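Local coordinates for arsenate reductase (arsC) (PDB 1Y1L) that reduces arsenate to arsenite, and so probably serves arsenical detoxification, on a fold of the low molecular weight phosphotyrosine phosphatase family, at the interface of chains A and B. Sequence-based numbering; all coordinates share one arbitrary frame. Chains: chain A/B, arsenate reductase (arsC).

The interface of chains A and B. Residues chain A 63, 86; chain B 79-80.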
loop_
_atom_site.group_PDB
_atom_site.type_symbol
_atom_site.label_atom_id
_atom_site.label_comp_id
_atom_site.label_asym_id
_atom_site.label_seq_id
_atom_site.Cartn_x
_atom_site.Cartn_y
_atom_site.Cartn_z
ATOM N N ASP A 63 10.242 -10.635 11.493
ATOM C CA ASP A 63 10.068 -11.975 10.949
ATOM C C ASP A 63 9.892 -12.992 12.079
ATOM O O ASP A 63 9.174 -13.979 11.933
ATOM C CB ASP A 63 11.297 -12.327 10.109
ATOM C CG ASP A 63 11.054 -13.484 9.172
ATOM O OD1 ASP A 63 11.936 -14.368 9.081
ATOM O OD2 ASP A 63 9.992 -13.500 8.511
ATOM N N PRO A 86 2.549 -7.352 6.212
ATOM C CA PRO A 86 1.564 -8.362 5.804
ATOM C C PRO A 86 0.389 -8.543 6.781
ATOM O O PRO A 86 0.222 -9.618 7.372
ATOM C CB PRO A 86 2.415 -9.628 5.714
ATOM C CG PRO A 86 3.398 -9.432 6.819
ATOM C CD PRO A 86 3.810 -7.996 6.625
ATOM N N GLU B 79 11.521 -11.029 3.185
ATOM C CA GLU B 79 10.613 -12.175 3.278
ATOM C C GLU B 79 9.166 -11.748 3.507
ATOM O O GLU B 79 8.235 -12.426 3.061
ATOM C CB GLU B 79 11.038 -13.129 4.399
ATOM C CG GLU B 79 10.224 -14.428 4.426
ATOM C CD GLU B 79 10.392 -15.229 5.711
ATOM O OE1 GLU B 79 9.364 -15.483 6.380
ATOM O OE2 GLU B 79 11.538 -15.614 6.043
ATOM N N SER B 80 8.982 -10.623 4.194
ATOM C CA SER B 80 7.644 -10.116 4.493
ATOM C C SER B 80 7.609 -8.629 4.855
ATOM O O SER B 80 6.971 -8.234 5.836
ATOM C CB SER B 80 7.006 -10.947 5.617
ATOM O OG SER B 80 7.855 -11.046 6.757
#
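In this arsenate reductase of the low molecular weight phosphotyrosine phosphatase family, the loop after strand 73-77, with B:Glu79 and B:Ser80, reaches across to A:Asp63 of the 3-10 helix 62-64 and to A:Pro86 in a loop of chain A. The loop is the segment between B:Cys77 and B:Cys82, the residues that form the disulfide of the oxidised protein, so the contact rests on a part of the chain likely to be sensitive to redox state. The patch hides 147 Å² and recurs with the chains exchanged across a two-fold axis, although this pairing may belong to the crystal and not to the protein in solution. Two carboxylates meet here, and such a meeting of like groups at an interface has to be judged with the resolution and the neighbours in mind. OD2 of A:Asp63 lies 3.0 Å from OE1 of B:Glu79; both oxygens can only accept if ionised, so at 2.8 Å resolution this separation is a clash or a sign of doubtful positioning. A shared proton could relieve it, but protonation is not seen. The second oxygens also face each other, OD1 of A:Asp63 standing 3.3 Å from OE2 of B:Glu79. The side chains cross at about a right angle and the carboxylate planes are turned 84° apart, yet the OD1–OD2 and OE1–OE2 lines run roughly parallel, which lets both pairs of oxygens face each other. A:Asp63 points its carboxylate toward the partner with CG anti to the backbone N (chi1 -162°), while B:Glu79 brings up its acid group on an extended chain. Nearby, the hydroxyl OG of B:Ser80 stays 3.7 Å from OD2 of A:Asp63, too long for a firm hydrogen bond. B:Ser80 also turns its carbonyl O and its CB toward the A:Pro86 ring, whose CD lies 3.3 Å from O of B:Ser80. Ring carbon CG of A:Pro86 comes to 4.1 Å from CB of B:Ser80, a loose van der Waals approach.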